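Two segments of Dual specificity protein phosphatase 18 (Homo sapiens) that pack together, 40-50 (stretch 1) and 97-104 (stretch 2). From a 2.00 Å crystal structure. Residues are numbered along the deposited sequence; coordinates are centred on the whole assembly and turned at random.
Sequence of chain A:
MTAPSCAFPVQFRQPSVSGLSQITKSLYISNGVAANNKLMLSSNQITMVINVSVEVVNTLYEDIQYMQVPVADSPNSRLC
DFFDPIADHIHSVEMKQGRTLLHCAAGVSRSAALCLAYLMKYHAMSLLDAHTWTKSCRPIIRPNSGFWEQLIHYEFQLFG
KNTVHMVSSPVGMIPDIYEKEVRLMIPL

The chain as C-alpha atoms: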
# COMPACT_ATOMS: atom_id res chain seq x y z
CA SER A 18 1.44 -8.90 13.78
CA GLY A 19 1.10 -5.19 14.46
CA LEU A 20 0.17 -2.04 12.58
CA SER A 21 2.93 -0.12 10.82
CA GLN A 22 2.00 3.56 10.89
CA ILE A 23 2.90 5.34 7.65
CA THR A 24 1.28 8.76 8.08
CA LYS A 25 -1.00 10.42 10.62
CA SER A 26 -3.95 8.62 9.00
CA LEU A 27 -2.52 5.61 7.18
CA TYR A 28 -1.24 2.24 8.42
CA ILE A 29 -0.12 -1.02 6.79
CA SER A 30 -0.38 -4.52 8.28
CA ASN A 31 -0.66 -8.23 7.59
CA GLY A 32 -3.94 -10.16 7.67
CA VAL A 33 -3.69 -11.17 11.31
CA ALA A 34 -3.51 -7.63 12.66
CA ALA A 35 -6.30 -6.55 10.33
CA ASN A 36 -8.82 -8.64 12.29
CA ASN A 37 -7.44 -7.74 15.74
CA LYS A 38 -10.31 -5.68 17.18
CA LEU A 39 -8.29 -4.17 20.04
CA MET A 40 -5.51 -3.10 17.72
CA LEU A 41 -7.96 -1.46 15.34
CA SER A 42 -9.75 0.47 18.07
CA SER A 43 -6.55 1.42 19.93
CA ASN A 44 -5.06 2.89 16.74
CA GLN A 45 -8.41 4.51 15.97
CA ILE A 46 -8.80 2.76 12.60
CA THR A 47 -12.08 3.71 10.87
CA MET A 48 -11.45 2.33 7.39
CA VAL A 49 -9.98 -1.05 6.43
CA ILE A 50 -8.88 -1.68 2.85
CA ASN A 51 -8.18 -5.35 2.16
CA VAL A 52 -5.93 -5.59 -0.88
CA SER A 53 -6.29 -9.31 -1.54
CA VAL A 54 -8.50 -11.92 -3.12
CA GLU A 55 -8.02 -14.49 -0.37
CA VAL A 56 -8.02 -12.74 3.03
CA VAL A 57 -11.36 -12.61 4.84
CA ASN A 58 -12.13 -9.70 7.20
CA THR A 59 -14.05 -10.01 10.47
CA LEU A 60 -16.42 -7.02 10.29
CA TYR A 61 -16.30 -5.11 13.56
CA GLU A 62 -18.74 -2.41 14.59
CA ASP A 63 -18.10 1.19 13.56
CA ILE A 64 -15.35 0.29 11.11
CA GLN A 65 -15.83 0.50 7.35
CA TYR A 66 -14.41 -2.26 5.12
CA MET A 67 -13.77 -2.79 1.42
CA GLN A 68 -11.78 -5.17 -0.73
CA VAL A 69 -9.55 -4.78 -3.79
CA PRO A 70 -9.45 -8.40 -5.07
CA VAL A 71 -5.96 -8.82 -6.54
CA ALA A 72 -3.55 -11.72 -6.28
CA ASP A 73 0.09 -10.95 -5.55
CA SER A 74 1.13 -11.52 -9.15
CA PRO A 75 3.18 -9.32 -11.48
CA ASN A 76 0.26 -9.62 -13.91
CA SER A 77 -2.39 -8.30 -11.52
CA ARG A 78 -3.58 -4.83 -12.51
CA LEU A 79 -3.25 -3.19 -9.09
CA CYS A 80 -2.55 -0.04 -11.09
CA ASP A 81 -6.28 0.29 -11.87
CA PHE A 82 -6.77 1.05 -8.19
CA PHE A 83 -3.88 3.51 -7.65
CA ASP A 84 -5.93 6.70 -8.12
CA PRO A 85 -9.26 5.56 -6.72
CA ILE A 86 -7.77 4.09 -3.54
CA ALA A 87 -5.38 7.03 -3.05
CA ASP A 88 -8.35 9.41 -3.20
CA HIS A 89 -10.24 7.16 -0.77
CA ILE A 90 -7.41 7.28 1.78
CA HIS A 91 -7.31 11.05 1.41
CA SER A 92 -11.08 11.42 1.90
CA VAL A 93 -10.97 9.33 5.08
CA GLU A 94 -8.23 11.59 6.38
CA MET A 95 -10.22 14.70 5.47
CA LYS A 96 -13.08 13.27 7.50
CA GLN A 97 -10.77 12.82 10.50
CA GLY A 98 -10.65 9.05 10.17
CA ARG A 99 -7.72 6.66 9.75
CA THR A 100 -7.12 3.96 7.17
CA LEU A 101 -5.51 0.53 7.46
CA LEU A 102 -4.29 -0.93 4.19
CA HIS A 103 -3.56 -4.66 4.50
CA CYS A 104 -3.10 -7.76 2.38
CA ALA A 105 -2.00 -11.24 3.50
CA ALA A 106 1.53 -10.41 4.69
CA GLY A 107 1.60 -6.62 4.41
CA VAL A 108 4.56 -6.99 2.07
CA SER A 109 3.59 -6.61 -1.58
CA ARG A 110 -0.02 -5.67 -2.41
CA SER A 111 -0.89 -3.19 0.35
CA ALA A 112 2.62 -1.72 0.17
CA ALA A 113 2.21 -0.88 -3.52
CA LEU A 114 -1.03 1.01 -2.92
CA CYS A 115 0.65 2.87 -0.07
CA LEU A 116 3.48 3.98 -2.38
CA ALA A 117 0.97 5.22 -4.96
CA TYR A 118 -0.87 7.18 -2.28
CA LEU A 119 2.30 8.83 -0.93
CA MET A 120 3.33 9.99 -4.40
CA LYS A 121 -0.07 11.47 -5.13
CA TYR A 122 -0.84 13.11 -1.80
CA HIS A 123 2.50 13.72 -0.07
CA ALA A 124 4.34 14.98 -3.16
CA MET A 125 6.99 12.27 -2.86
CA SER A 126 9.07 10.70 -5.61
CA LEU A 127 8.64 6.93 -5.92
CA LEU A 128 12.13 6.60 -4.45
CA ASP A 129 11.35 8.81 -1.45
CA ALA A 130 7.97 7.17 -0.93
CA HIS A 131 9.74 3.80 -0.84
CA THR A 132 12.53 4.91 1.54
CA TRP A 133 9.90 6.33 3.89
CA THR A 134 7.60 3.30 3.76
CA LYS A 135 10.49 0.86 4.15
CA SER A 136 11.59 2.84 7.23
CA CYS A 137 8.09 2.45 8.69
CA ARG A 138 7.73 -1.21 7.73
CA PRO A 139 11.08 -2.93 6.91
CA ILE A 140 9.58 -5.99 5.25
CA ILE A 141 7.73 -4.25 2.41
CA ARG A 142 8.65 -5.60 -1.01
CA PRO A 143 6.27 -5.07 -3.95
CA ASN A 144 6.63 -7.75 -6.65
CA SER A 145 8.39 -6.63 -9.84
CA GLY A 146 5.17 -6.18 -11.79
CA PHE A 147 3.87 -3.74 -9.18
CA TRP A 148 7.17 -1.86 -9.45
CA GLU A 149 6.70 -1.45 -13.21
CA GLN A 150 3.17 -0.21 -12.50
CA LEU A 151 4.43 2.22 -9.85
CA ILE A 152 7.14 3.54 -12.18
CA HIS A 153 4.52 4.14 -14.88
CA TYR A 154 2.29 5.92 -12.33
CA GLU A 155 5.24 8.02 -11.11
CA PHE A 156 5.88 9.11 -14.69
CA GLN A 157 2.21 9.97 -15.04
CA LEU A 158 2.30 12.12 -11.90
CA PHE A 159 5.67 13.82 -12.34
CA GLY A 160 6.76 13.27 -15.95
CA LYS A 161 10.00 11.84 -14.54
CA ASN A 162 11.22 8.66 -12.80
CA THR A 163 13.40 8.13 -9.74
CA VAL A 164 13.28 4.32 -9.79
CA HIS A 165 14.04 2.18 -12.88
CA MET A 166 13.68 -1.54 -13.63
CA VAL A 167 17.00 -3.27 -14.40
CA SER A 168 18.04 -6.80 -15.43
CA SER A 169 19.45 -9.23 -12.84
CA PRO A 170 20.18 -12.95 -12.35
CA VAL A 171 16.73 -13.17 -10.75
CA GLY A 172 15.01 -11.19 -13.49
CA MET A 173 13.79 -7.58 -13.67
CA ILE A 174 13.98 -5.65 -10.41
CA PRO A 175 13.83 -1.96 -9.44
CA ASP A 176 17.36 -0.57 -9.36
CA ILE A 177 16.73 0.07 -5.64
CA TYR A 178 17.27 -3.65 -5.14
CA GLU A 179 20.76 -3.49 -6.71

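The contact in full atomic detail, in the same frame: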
# COMPACT_ATOMS: atom_id res chain seq x y z
N MET A 40 -6.52 -3.84 18.44
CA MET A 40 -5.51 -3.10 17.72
C MET A 40 -6.14 -2.05 16.81
O MET A 40 -5.61 -0.95 16.65
CB MET A 40 -4.66 -4.05 16.89
CG MET A 40 -3.34 -3.45 16.45
SD MET A 40 -2.22 -4.72 15.90
CE MET A 40 -1.72 -5.38 17.46
N LEU A 41 -7.27 -2.40 16.21
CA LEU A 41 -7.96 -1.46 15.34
C LEU A 41 -8.51 -0.29 16.17
O LEU A 41 -8.30 0.88 15.84
CB LEU A 41 -9.12 -2.15 14.62
CG LEU A 41 -8.71 -3.25 13.63
CD1 LEU A 41 -9.96 -3.93 13.10
CD2 LEU A 41 -7.89 -2.66 12.49
N SER A 42 -9.19 -0.60 17.26
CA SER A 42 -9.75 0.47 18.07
C SER A 42 -8.68 1.32 18.75
O SER A 42 -8.79 2.55 18.81
CB SER A 42 -10.74 -0.09 19.11
OG SER A 42 -10.13 -1.06 19.92
N SER A 43 -7.61 0.69 19.24
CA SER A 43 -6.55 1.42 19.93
C SER A 43 -5.79 2.36 18.99
O SER A 43 -5.23 3.36 19.43
CB SER A 43 -5.58 0.44 20.59
OG SER A 43 -4.70 -0.11 19.64
N ASN A 44 -5.74 2.04 17.70
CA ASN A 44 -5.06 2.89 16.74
C ASN A 44 -6.10 3.74 16.02
O ASN A 44 -5.80 4.39 15.02
CB ASN A 44 -4.27 2.05 15.74
CG ASN A 44 -3.01 1.47 16.35
OD1 ASN A 44 -1.99 2.14 16.42
ND2 ASN A 44 -3.09 0.23 16.81
N GLN A 45 -7.32 3.72 16.54
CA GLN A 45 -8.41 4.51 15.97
C GLN A 45 -8.63 4.30 14.47
O GLN A 45 -8.87 5.26 13.73
CB GLN A 45 -8.17 5.99 16.26
CG GLN A 45 -8.33 6.35 17.72
CD GLN A 45 -8.00 7.81 18.00
OE1 GLN A 45 -6.84 8.17 18.19
NE2 GLN A 45 -9.02 8.65 18.00
N ILE A 46 -8.56 3.05 14.01
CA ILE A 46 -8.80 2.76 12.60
C ILE A 46 -10.30 2.83 12.29
O ILE A 46 -11.12 2.21 12.97
CB ILE A 46 -8.30 1.35 12.22
CG1 ILE A 46 -6.82 1.19 12.58
CG2 ILE A 46 -8.50 1.12 10.73
CD1 ILE A 46 -5.91 2.22 11.95
N THR A 47 -10.67 3.57 11.24
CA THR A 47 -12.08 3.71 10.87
C THR A 47 -12.39 3.14 9.50
O THR A 47 -13.56 2.95 9.14
CB THR A 47 -12.53 5.19 10.86
OG1 THR A 47 -11.72 5.94 9.96
CG2 THR A 47 -12.42 5.79 12.25
N MET A 48 -11.33 2.87 8.74
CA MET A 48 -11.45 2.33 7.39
C MET A 48 -10.42 1.23 7.18
O MET A 48 -9.23 1.42 7.45
CB MET A 48 -11.21 3.44 6.36
CG MET A 48 -11.38 2.98 4.90
SD MET A 48 -13.12 2.70 4.49
CE MET A 48 -12.99 1.30 3.39
N VAL A 49 -10.87 0.07 6.70
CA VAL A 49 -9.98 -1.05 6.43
C VAL A 49 -10.08 -1.41 4.95
O VAL A 49 -11.16 -1.72 4.43
CB VAL A 49 -10.36 -2.29 7.27
CG1 VAL A 49 -9.50 -3.48 6.85
CG2 VAL A 49 -10.15 -2.00 8.77
N ILE A 50 -8.94 -1.36 4.27
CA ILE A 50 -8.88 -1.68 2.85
C ILE A 50 -8.06 -2.96 2.68
O ILE A 50 -6.85 -2.97 2.86
CB ILE A 50 -8.24 -0.55 2.03
CG1 ILE A 50 -9.02 0.76 2.24
CG2 ILE A 50 -8.24 -0.92 0.56
CD1 ILE A 50 -8.52 1.96 1.42
N GLN A 97 -11.33 13.12 9.19
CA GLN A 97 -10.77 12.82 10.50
C GLN A 97 -10.76 11.34 10.88
O GLN A 97 -10.83 11.00 12.06
CB GLN A 97 -11.52 13.60 11.59
CG GLN A 97 -11.53 15.10 11.39
CD GLN A 97 -10.13 15.68 11.30
OE1 GLN A 97 -9.33 15.54 12.22
NE2 GLN A 97 -9.84 16.34 10.18
N GLY A 98 -10.69 10.47 9.89
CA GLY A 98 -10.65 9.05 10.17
C GLY A 98 -9.25 8.56 9.89
O GLY A 98 -8.37 9.37 9.58
N ARG A 99 -9.03 7.26 10.01
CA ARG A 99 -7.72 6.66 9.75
C ARG A 99 -7.92 5.37 8.96
O ARG A 99 -8.85 4.60 9.22
CB ARG A 99 -6.99 6.36 11.06
CG ARG A 99 -6.71 7.60 11.89
CD ARG A 99 -5.79 7.30 13.06
NE ARG A 99 -5.77 8.42 14.00
CZ ARG A 99 -4.93 8.54 15.02
NH1 ARG A 99 -4.01 7.61 15.24
NH2 ARG A 99 -5.01 9.60 15.82
N THR A 100 -7.02 5.13 8.02
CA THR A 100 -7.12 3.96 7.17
C THR A 100 -6.04 2.91 7.38
O THR A 100 -4.86 3.25 7.55
CB THR A 100 -7.07 4.39 5.68
OG1 THR A 100 -8.11 5.34 5.41
CG2 THR A 100 -7.25 3.19 4.76
N LEU A 101 -6.45 1.64 7.39
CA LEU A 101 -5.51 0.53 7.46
C LEU A 101 -5.56 -0.17 6.11
O LEU A 101 -6.63 -0.62 5.66
CB LEU A 101 -5.89 -0.51 8.54
CG LEU A 101 -5.12 -1.85 8.43
CD1 LEU A 101 -3.61 -1.63 8.71
CD2 LEU A 101 -5.68 -2.87 9.42
N LEU A 102 -4.42 -0.22 5.45
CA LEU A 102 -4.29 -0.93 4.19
C LEU A 102 -3.64 -2.24 4.60
O LEU A 102 -2.63 -2.21 5.29
CB LEU A 102 -3.31 -0.22 3.25
CG LEU A 102 -3.79 0.82 2.26
CD1 LEU A 102 -2.56 1.46 1.59
CD2 LEU A 102 -4.71 0.16 1.22
N HIS A 103 -4.19 -3.38 4.18
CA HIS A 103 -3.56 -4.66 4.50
C HIS A 103 -3.78 -5.66 3.36
O HIS A 103 -4.64 -5.48 2.50
CB HIS A 103 -4.13 -5.26 5.80
CG HIS A 103 -5.45 -5.95 5.63
ND1 HIS A 103 -5.56 -7.28 5.28
CD2 HIS A 103 -6.72 -5.50 5.78
CE1 HIS A 103 -6.83 -7.62 5.23
NE2 HIS A 103 -7.56 -6.56 5.53
N CYS A 104 -2.96 -6.70 3.35
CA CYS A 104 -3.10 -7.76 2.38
C CYS A 104 -2.86 -9.02 3.21
O CYS A 104 -3.30 -9.06 4.37
CB CYS A 104 -2.12 -7.59 1.20
SG CYS A 104 -0.38 -7.24 1.59
O HOH W 1 -10.01 8.00 13.65

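Parallel β-strands join by a backbone ladder and then pack by what stands on each face, and this pair from dual specificity protein phosphatase 18 illustrates both steps. Strand 48-50 runs beside strand 100-103 at 17° from parallel, with axes 4.7 Å apart at closest approach. Its rungs alternate as parallel pairing demands: M48 O accepts from L101 N (2.8 Å), L101 O from I50 N (2.8 Å), and I50 O from H103 N (3.0 Å).

Just before the ladder in both stretches, R99 O receives both T47 N (2.9 Å) and M48 N (3.1 Å), while T47 OG1 accepts from R99 N (3.0 Å). The threonine hydroxyl fits here because G98 leaves a hollow: T47 OG1 lies 3.3 Å from G98 CA, and a β-carbon on the glycine would clash with it.

Bridged residues share a face. On one, I50 lies along the two side chains of the neighbouring strand, its CD1 3.8 Å from T100 CG2 and its CB 3.7 Å from L102 CD2. On the other, L101 rises beside V49 and packs against a wall formed by the helix and loop that lead into strand 48-50: its CD2 meets L41 CD2 at 3.8 Å, its CB meets I46 CG2 at 3.8 Å. Farther along, V49 CG1 abuts the H103 ring edge at CD2 (3.6 Å).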